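Local structure of NO-binding heme-dependent sensor protein (4U9B) at residues V65-G70 with L145-A150; K2-N7 with S79-V84; D11-V14 with S20-N23. The protein binds heme and serves as an H-NOX gas sensor that takes up nitric oxide at the heme iron, and also holds a zinc ion. All coordinates share one frame; numbering follows the deposited sequence.

Contact 1: V65-G70 with L145-A150. With HEM (protoporphyrin IX containing Fe), chain B.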
# COMPACT_ATOMS: atom_id res chain seq x y z
N VAL A 65 -0.61 -2.43 11.60
CA VAL A 65 -1.82 -1.80 11.08
C VAL A 65 -1.60 -1.40 9.63
O VAL A 65 -2.48 -1.59 8.78
CB VAL A 65 -2.23 -0.57 11.92
CG1 VAL A 65 -3.40 0.16 11.28
CG2 VAL A 65 -2.58 -1.00 13.34
N VAL A 66 -0.43 -0.85 9.35
CA VAL A 66 -0.08 -0.42 8.00
C VAL A 66 -0.05 -1.60 7.03
O VAL A 66 -0.48 -1.49 5.89
CB VAL A 66 1.28 0.32 8.00
CG1 VAL A 66 1.82 0.50 6.58
CG2 VAL A 66 1.15 1.67 8.69
N LYS A 67 0.46 -2.73 7.51
CA LYS A 67 0.52 -3.93 6.68
C LYS A 67 -0.88 -4.46 6.40
O LYS A 67 -1.18 -4.88 5.29
CB LYS A 67 1.37 -5.01 7.36
CG LYS A 67 1.50 -6.30 6.57
CD LYS A 67 2.44 -7.28 7.27
CE LYS A 67 2.58 -8.57 6.47
NZ LYS A 67 3.62 -9.49 7.04
N ALA A 68 -1.75 -4.41 7.41
CA ALA A 68 -3.13 -4.83 7.26
C ALA A 68 -3.85 -3.96 6.24
O ALA A 68 -4.58 -4.45 5.38
CB ALA A 68 -3.85 -4.79 8.59
N PHE A 69 -3.63 -2.65 6.35
CA PHE A 69 -4.19 -1.71 5.39
C PHE A 69 -3.68 -1.99 3.99
O PHE A 69 -4.45 -1.95 3.03
CB PHE A 69 -3.84 -0.27 5.80
CG PHE A 69 -4.22 0.76 4.78
CD1 PHE A 69 -5.53 0.87 4.34
CD2 PHE A 69 -3.27 1.63 4.27
CE1 PHE A 69 -5.88 1.82 3.40
CE2 PHE A 69 -3.62 2.58 3.34
CZ PHE A 69 -4.93 2.68 2.90
N GLY A 70 -2.39 -2.28 3.87
CA GLY A 70 -1.79 -2.59 2.58
C GLY A 70 -2.48 -3.74 1.88
O GLY A 70 -2.72 -3.69 0.67
N LEU A 145 0.40 -5.02 0.41
CA LEU A 145 -0.10 -4.99 -0.96
C LEU A 145 0.32 -6.22 -1.76
O LEU A 145 -0.43 -6.72 -2.59
CB LEU A 145 0.39 -3.73 -1.67
CG LEU A 145 -0.41 -2.47 -1.36
CD1 LEU A 145 0.40 -1.22 -1.63
CD2 LEU A 145 -1.69 -2.46 -2.16
N LEU A 146 1.53 -6.71 -1.50
CA LEU A 146 2.02 -7.91 -2.17
C LEU A 146 1.19 -9.12 -1.77
O LEU A 146 0.84 -9.94 -2.61
CB LEU A 146 3.50 -8.14 -1.85
CG LEU A 146 4.46 -7.17 -2.55
CD1 LEU A 146 5.81 -7.15 -1.84
CD2 LEU A 146 4.64 -7.57 -4.01
N PHE A 147 0.87 -9.22 -0.48
CA PHE A 147 0.02 -10.30 -0.01
C PHE A 147 -1.38 -10.17 -0.60
O PHE A 147 -2.02 -11.16 -0.93
CB PHE A 147 -0.04 -10.32 1.52
CG PHE A 147 1.15 -10.94 2.17
CD1 PHE A 147 1.37 -12.31 2.08
CD2 PHE A 147 2.05 -10.18 2.90
CE1 PHE A 147 2.47 -12.90 2.68
CE2 PHE A 147 3.15 -10.76 3.51
CZ PHE A 147 3.36 -12.12 3.40
N GLY A 148 -1.85 -8.93 -0.73
CA GLY A 148 -3.14 -8.67 -1.34
C GLY A 148 -3.15 -9.12 -2.78
O GLY A 148 -4.12 -9.74 -3.24
N ALA A 149 -2.08 -8.80 -3.50
CA ALA A 149 -1.95 -9.19 -4.90
C ALA A 149 -1.87 -10.70 -5.03
O ALA A 149 -2.38 -11.29 -5.97
CB ALA A 149 -0.73 -8.54 -5.52
N ALA A 150 -1.21 -11.34 -4.06
CA ALA A 150 -1.09 -12.79 -4.04
C ALA A 150 -2.47 -13.43 -3.89
O ALA A 150 -2.82 -14.35 -4.63
CB ALA A 150 -0.17 -13.23 -2.93
CHA HEM B . 1.06 4.15 -3.57
CHB HEM B . 3.28 -0.16 -3.59
CHC HEM B . 0.00 -1.88 -6.69
CHD HEM B . -1.42 2.68 -7.54
C1A HEM B . 1.82 3.07 -3.18
C2A HEM B . 2.52 2.92 -1.92
C3A HEM B . 3.13 1.73 -1.93
C4A HEM B . 2.83 1.08 -3.20
CMA HEM B . 3.99 1.11 -0.82
CAA HEM B . 2.56 3.95 -0.77
CBA HEM B . 3.38 5.18 -1.16
CGA HEM B . 4.86 5.03 -0.88
O1A HEM B . 5.62 6.00 -1.14
O2A HEM B . 5.30 3.96 -0.39
C1B HEM B . 2.56 -1.02 -4.38
C2B HEM B . 2.78 -2.45 -4.50
C3B HEM B . 1.88 -2.93 -5.37
C4B HEM B . 1.05 -1.82 -5.81
CMB HEM B . 3.91 -3.17 -3.73
CAB HEM B . 1.63 -4.38 -5.86
CBB HEM B . 2.06 -5.46 -5.21
C1C HEM B . -0.68 -0.79 -7.20
C2C HEM B . -1.73 -0.84 -8.19
C3C HEM B . -2.14 0.41 -8.45
C4C HEM B . -1.35 1.30 -7.62
CMC HEM B . -2.28 -2.14 -8.81
CAC HEM B . -3.27 0.74 -9.45
CBC HEM B . -3.51 1.98 -9.91
C1D HEM B . -0.97 3.46 -6.50
C2D HEM B . -1.42 4.81 -6.24
C3D HEM B . -0.65 5.26 -5.00
C4D HEM B . 0.20 4.15 -4.64
CMD HEM B . -2.47 5.61 -7.03
CAD HEM B . -0.75 6.62 -4.29
CBD HEM B . 0.25 7.60 -4.88
CGD HEM B . 0.13 8.92 -4.15
O1D HEM B . -0.40 8.90 -3.01
O2D HEM B . 0.56 9.97 -4.70
NA HEM B . 2.03 1.92 -3.93
NB HEM B . 1.50 -0.67 -5.19
NC HEM B . -0.46 0.54 -6.88
ND HEM B . -0.02 3.11 -5.54
FE HEM B . 0.91 1.28 -5.52
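Leu145 lies against the backbone of Gly70, and here the packing is tight: the two CA atoms are only 4.6 Å apart. Gly70 O sits 3.3 Å from both Leu145 CG and Leu145 CD2, and it receives a CA-H...O contact from Leu145 CA at 3.3 Å, with 129° at the hydrogen. Leu145 N is near the same oxygen, but the angle is too poor for a hydrogen bond. A CB modelled on Gly70 would fall 3.2 Å from Leu145 N and probably collide, consistent with glycine at this approach. Chi1 of -80° sets Leu145 CG beside its backbone N, with CD2 by Gly70 O and CD1 3.5 Å from heme C1B. With an alanine here, Gly70 O and the porphyrin would probably lose the branches that bridge them, opening a gap. The looser, partly exposed side is Lys67 on Phe147: the extended lysine brings CE to 3.7 Å from Phe147 CE2, obliquely to the ring, and NZ continues to a salt bridge with Glu143. Helix 139-152 lines the heme pocket with Leu145 and Leu146, helix 62-80 backs it through Gly70, strand 156-163 touches Leu146, Phe147 and Ala150, and helix 91-96 touches Leu146, Ala149 and Ala150.

Contact 2: K2-N7 with S79-V84. With HEM (protoporphyrin IX containing Fe), chain B.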
# COMPACT_ATOMS: atom_id res chain seq x y z
N LYS A 2 -2.46 10.71 -2.40
CA LYS A 2 -3.68 10.92 -3.18
C LYS A 2 -4.91 10.48 -2.40
O LYS A 2 -4.85 9.58 -1.56
CB LYS A 2 -3.60 10.17 -4.52
CG LYS A 2 -2.66 10.81 -5.54
CD LYS A 2 -3.14 12.20 -5.95
CE LYS A 2 -2.22 12.85 -6.97
NZ LYS A 2 -2.59 14.28 -7.18
N GLY A 3 -6.03 11.14 -2.67
CA GLY A 3 -7.27 10.89 -1.96
C GLY A 3 -7.75 9.46 -2.05
O GLY A 3 -8.43 8.99 -1.14
N ILE A 4 -7.42 8.77 -3.14
CA ILE A 4 -7.86 7.38 -3.30
C ILE A 4 -7.37 6.53 -2.13
O ILE A 4 -8.09 5.66 -1.65
CB ILE A 4 -7.36 6.77 -4.64
CG1 ILE A 4 -7.74 5.29 -4.71
CG2 ILE A 4 -5.86 6.93 -4.80
CD1 ILE A 4 -7.71 4.71 -6.12
N ILE A 5 -6.16 6.81 -1.66
CA ILE A 5 -5.61 6.06 -0.54
C ILE A 5 -6.46 6.31 0.71
O ILE A 5 -6.78 5.37 1.44
CB ILE A 5 -4.15 6.46 -0.26
CG1 ILE A 5 -3.30 6.31 -1.53
CG2 ILE A 5 -3.57 5.63 0.88
CD1 ILE A 5 -3.26 4.90 -2.11
N PHE A 6 -6.82 7.56 0.93
CA PHE A 6 -7.71 7.92 2.03
C PHE A 6 -9.09 7.30 1.86
O PHE A 6 -9.72 6.90 2.84
CB PHE A 6 -7.83 9.44 2.16
CG PHE A 6 -6.58 10.12 2.62
CD1 PHE A 6 -6.33 10.30 3.97
CD2 PHE A 6 -5.66 10.58 1.70
CE1 PHE A 6 -5.18 10.93 4.39
CE2 PHE A 6 -4.50 11.21 2.12
CZ PHE A 6 -4.27 11.39 3.47
N ASN A 7 -9.57 7.24 0.62
CA ASN A 7 -10.89 6.67 0.36
C ASN A 7 -10.93 5.19 0.74
O ASN A 7 -11.91 4.73 1.33
CB ASN A 7 -11.28 6.84 -1.11
CG ASN A 7 -11.53 8.28 -1.49
OD1 ASN A 7 -11.84 9.13 -0.64
ND2 ASN A 7 -11.40 8.58 -2.78
N SER A 79 -10.12 -2.53 -7.70
CA SER A 79 -11.52 -2.24 -7.99
C SER A 79 -11.70 -0.92 -8.74
O SER A 79 -12.54 -0.81 -9.64
CB SER A 79 -12.33 -2.19 -6.69
OG SER A 79 -12.59 -3.50 -6.21
N ARG A 80 -10.90 0.08 -8.37
CA ARG A 80 -11.00 1.41 -8.95
C ARG A 80 -10.21 1.52 -10.25
O ARG A 80 -10.49 2.40 -11.07
CB ARG A 80 -10.53 2.46 -7.94
CG ARG A 80 -11.45 2.63 -6.73
CD ARG A 80 -10.75 3.36 -5.60
NE ARG A 80 -11.65 3.71 -4.50
CZ ARG A 80 -12.09 2.85 -3.58
NH1 ARG A 80 -11.73 1.57 -3.62
NH2 ARG A 80 -12.90 3.27 -2.61
N HIS A 81 -9.24 0.64 -10.44
CA HIS A 81 -8.40 0.66 -11.65
C HIS A 81 -8.28 -0.74 -12.25
O HIS A 81 -7.18 -1.26 -12.41
CB HIS A 81 -7.01 1.21 -11.33
CG HIS A 81 -7.03 2.63 -10.84
ND1 HIS A 81 -7.41 3.69 -11.64
CD2 HIS A 81 -6.71 3.16 -9.64
CE1 HIS A 81 -7.33 4.81 -10.95
NE2 HIS A 81 -6.90 4.52 -9.73
N THR A 82 -9.42 -1.33 -12.60
CA THR A 82 -9.45 -2.70 -13.09
C THR A 82 -8.64 -2.88 -14.37
O THR A 82 -8.00 -3.91 -14.57
CB THR A 82 -10.89 -3.18 -13.34
OG1 THR A 82 -11.50 -2.35 -14.35
CG2 THR A 82 -11.71 -3.10 -12.06
N ASP A 83 -8.66 -1.86 -15.23
CA ASP A 83 -7.93 -1.91 -16.50
C ASP A 83 -6.44 -2.13 -16.27
O ASP A 83 -5.79 -2.84 -17.04
CB ASP A 83 -8.14 -0.62 -17.30
CG ASP A 83 -9.34 -0.68 -18.23
OD1 ASP A 83 -10.22 -1.54 -18.02
OD2 ASP A 83 -9.40 0.13 -19.17
N VAL A 84 -5.90 -1.53 -15.22
CA VAL A 84 -4.48 -1.65 -14.92
C VAL A 84 -4.13 -3.07 -14.47
O VAL A 84 -3.20 -3.68 -14.98
CB VAL A 84 -4.05 -0.64 -13.83
CG1 VAL A 84 -2.59 -0.84 -13.44
CG2 VAL A 84 -4.28 0.78 -14.33
CHA HEM B . 1.06 4.15 -3.57
CHB HEM B . 3.28 -0.16 -3.59
CHC HEM B . 0.00 -1.88 -6.69
CHD HEM B . -1.42 2.68 -7.54
C1A HEM B . 1.82 3.07 -3.18
C2A HEM B . 2.52 2.92 -1.92
C3A HEM B . 3.13 1.73 -1.93
C4A HEM B . 2.83 1.08 -3.20
CMA HEM B . 3.99 1.11 -0.82
CAA HEM B . 2.56 3.95 -0.77
CBA HEM B . 3.38 5.18 -1.16
CGA HEM B . 4.86 5.03 -0.88
O1A HEM B . 5.62 6.00 -1.14
O2A HEM B . 5.30 3.96 -0.39
C1B HEM B . 2.56 -1.02 -4.38
C2B HEM B . 2.78 -2.45 -4.50
C3B HEM B . 1.88 -2.93 -5.37
C4B HEM B . 1.05 -1.82 -5.81
CMB HEM B . 3.91 -3.17 -3.73
CAB HEM B . 1.63 -4.38 -5.86
CBB HEM B . 2.06 -5.46 -5.21
C1C HEM B . -0.68 -0.79 -7.20
C2C HEM B . -1.73 -0.84 -8.19
C3C HEM B . -2.14 0.41 -8.45
C4C HEM B . -1.35 1.30 -7.62
CMC HEM B . -2.28 -2.14 -8.81
CAC HEM B . -3.27 0.74 -9.45
CBC HEM B . -3.51 1.98 -9.91
C1D HEM B . -0.97 3.46 -6.50
C2D HEM B . -1.42 4.81 -6.24
C3D HEM B . -0.65 5.26 -5.00
C4D HEM B . 0.20 4.15 -4.64
CMD HEM B . -2.47 5.61 -7.03
CAD HEM B . -0.75 6.62 -4.29
CBD HEM B . 0.25 7.60 -4.88
CGD HEM B . 0.13 8.92 -4.15
O1D HEM B . -0.40 8.90 -3.01
O2D HEM B . 0.56 9.97 -4.70
NA HEM B . 2.03 1.92 -3.93
NB HEM B . 1.50 -0.67 -5.19
NC HEM B . -0.46 0.54 -6.88
ND HEM B . -0.02 3.11 -5.54
FE HEM B . 0.91 1.28 -5.52
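Ile4 and Arg80 lie antiparallel alongside one another, with Ile4 CD1 3.4 Å from Arg80 CD. Ile4 CG1 stands anti to the backbone N (chi1 175°), which carries CD1 across to helix 62-80 and also to within 3.7 Å of His81 NE2, where it meets the imidazole obliquely. Farther along the arginine, NH2 passes 4.2 Å from Asn7 CB, a looser touch. No hydrogen bond joins the two segments; aliphatic groups, with the imidazole as one partner, carry the contact, while the polar ends are held elsewhere.

The next shell explains how those groups are placed. The Arg80 chain runs straight out from CG as far as NE, so its aliphatic part lies beside Ile4 and its guanidinium is carried on to Gly76 O through NH1 and to a salt bridge with Asp11 through NH2. His81 NE2 is hydrogen-bonded to Tyr110 OH, the two rings meeting at about 70°. Arg80 CB lies over one imidazole face, displaced toward its rim, and His81 CD2 touches heme atom CBC at 3.4 Å. On the other segment Lys2 N donates a nearly straight hydrogen bond to heme propionate O1D (2.8 Å, 167°), while Ile5 CD1 packs 3.7 Å from CAD of that same propionate arm. Lys2, Ile5 and His81 belong to the heme pocket, so the contact lies along one margin of it.

His81 is the break between helix 62-80 and helix 82-85 and N-caps the latter by position. The start of helix 3-17 therefore faces this junction, with helix 44-58 touching Ile5 and Phe6 and helix 98-109 touching His81 and Val84.

Contact 3: D11-V14 with S20-N23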
# COMPACT_ATOMS: atom_id res chain seq x y z
N ASP A 11 -13.03 3.20 3.74
CA ASP A 11 -13.77 1.94 3.59
C ASP A 11 -13.39 0.96 4.69
O ASP A 11 -14.25 0.27 5.24
CB ASP A 11 -13.50 1.32 2.21
CG ASP A 11 -14.12 2.11 1.08
OD1 ASP A 11 -15.01 2.95 1.34
OD2 ASP A 11 -13.73 1.89 -0.09
N MET A 12 -12.11 0.91 5.02
CA MET A 12 -11.62 -0.03 6.02
C MET A 12 -12.07 0.37 7.43
O MET A 12 -12.62 -0.44 8.17
CB MET A 12 -10.10 -0.13 5.95
CG MET A 12 -9.52 -1.27 6.76
SD MET A 12 -7.74 -1.45 6.57
CE MET A 12 -7.48 -3.05 7.34
N VAL A 13 -11.83 1.63 7.78
CA VAL A 13 -12.17 2.14 9.11
C VAL A 13 -13.67 2.10 9.34
O VAL A 13 -14.13 1.57 10.36
CB VAL A 13 -11.66 3.59 9.30
CG1 VAL A 13 -12.15 4.18 10.63
CG2 VAL A 13 -10.13 3.62 9.25
N VAL A 14 -14.44 2.65 8.40
CA VAL A 14 -15.90 2.67 8.51
C VAL A 14 -16.46 1.26 8.65
O VAL A 14 -17.35 1.02 9.47
CB VAL A 14 -16.54 3.36 7.28
CG1 VAL A 14 -18.06 3.19 7.28
CG2 VAL A 14 -16.18 4.84 7.25
N SER A 20 -18.85 7.19 12.61
CA SER A 20 -18.57 8.15 13.69
C SER A 20 -17.09 8.13 14.06
O SER A 20 -16.48 9.18 14.31
CB SER A 20 -19.45 7.87 14.93
OG SER A 20 -19.15 6.64 15.55
N VAL A 21 -16.52 6.94 14.11
CA VAL A 21 -15.09 6.78 14.36
C VAL A 21 -14.25 7.43 13.26
O VAL A 21 -13.28 8.13 13.54
CB VAL A 21 -14.72 5.29 14.48
CG1 VAL A 21 -13.21 5.10 14.47
CG2 VAL A 21 -15.34 4.71 15.74
N TRP A 22 -14.63 7.20 12.01
CA TRP A 22 -13.94 7.83 10.89
C TRP A 22 -14.02 9.35 10.98
O TRP A 22 -13.02 10.04 10.82
CB TRP A 22 -14.50 7.34 9.55
CG TRP A 22 -13.97 8.10 8.38
CD1 TRP A 22 -14.64 9.03 7.64
CD2 TRP A 22 -12.65 8.02 7.82
NE1 TRP A 22 -13.83 9.53 6.65
CE2 TRP A 22 -12.60 8.92 6.75
CE3 TRP A 22 -11.52 7.27 8.13
CZ2 TRP A 22 -11.46 9.09 5.97
CZ3 TRP A 22 -10.38 7.44 7.36
CH2 TRP A 22 -10.36 8.34 6.30
N ASN A 23 -15.21 9.88 11.26
CA ASN A 23 -15.37 11.31 11.35
C ASN A 23 -14.61 11.88 12.55
O ASN A 23 -14.06 12.97 12.48
CB ASN A 23 -16.85 11.69 11.42
CG ASN A 23 -17.53 11.63 10.06
OD1 ASN A 23 -16.90 11.88 9.03
ND2 ASN A 23 -18.82 11.31 10.06
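Val13 and Trp22 stand nearly perpendicular to each other, and CB and both methyls of the valine lie at similar distances from one indole atom, Trp22 CE3. Val13 CB is 3.9 Å from Trp22 CE3, and the methyls are only slightly farther. CE3 sits over CB on the side away from CA, with the two methyls flanking it, and the valine meets the indole obliquely. The tryptophan takes this attitude because its CG is anti to the backbone N (chi1 171°), while chi2 of -106° turns CE3 to the valine. Val14 comes to the base of the same side chain at a slant: its CG2 is 3.8 Å from Trp22 CB and 4.1 Å from Trp22 CG. Val14 CG2 thus stays at the stem, while Val13 reaches from the stem, where its CG1 is 4.1 Å from Trp22 CB, to CE3.

The two segments belong to helices 3-17 and 19-29, which follow each other with a single residue between them, so the contact is the inner packing of an alpha-helical hairpin in the N-terminal, all-helical part of this H-NOX protein. It lies well away from the heme, with the Trp22 side chain about 14 Å from it.

Val21, one residue before Trp22, also points toward the facing helix. It meets Val13 methyl to methyl, Val13 CG1 lying 4.1 Å from Val21 CG1. The apolar patch runs on through Leu25 against Val13 and Met19 against Val14, while Leu9 and Glu10 of helix 3-17 touch Trp22 one helical turn back from Val13 and Val14.

How the contacts relate
From the N terminus, residues 2-7, at the start of helix 3-17, open contact 2, and 11-14 then open contact 3, which closes almost at once at 20-23. This short hairpin lies wholly within the longer loop that contact 2 completes at 79-84. Before that closure, residues 65-70 open contact 1, which ends only at 145-150, so contacts 1 and 2 cross. Helix 62-80 is common to them, and both touch the heme; helix 3-17 is common to contacts 2 and 3. Direct touches link the three: Met12 SD is 3.7 Å from Phe69 CA, Phe69 CZ is 3.6 Å from Ile5 O, and Trp22 CH2 is 3.8 Å from Phe6 O. Together they join the N-terminal hairpin, helix 62-80 and helix 139-152 beside the sheet.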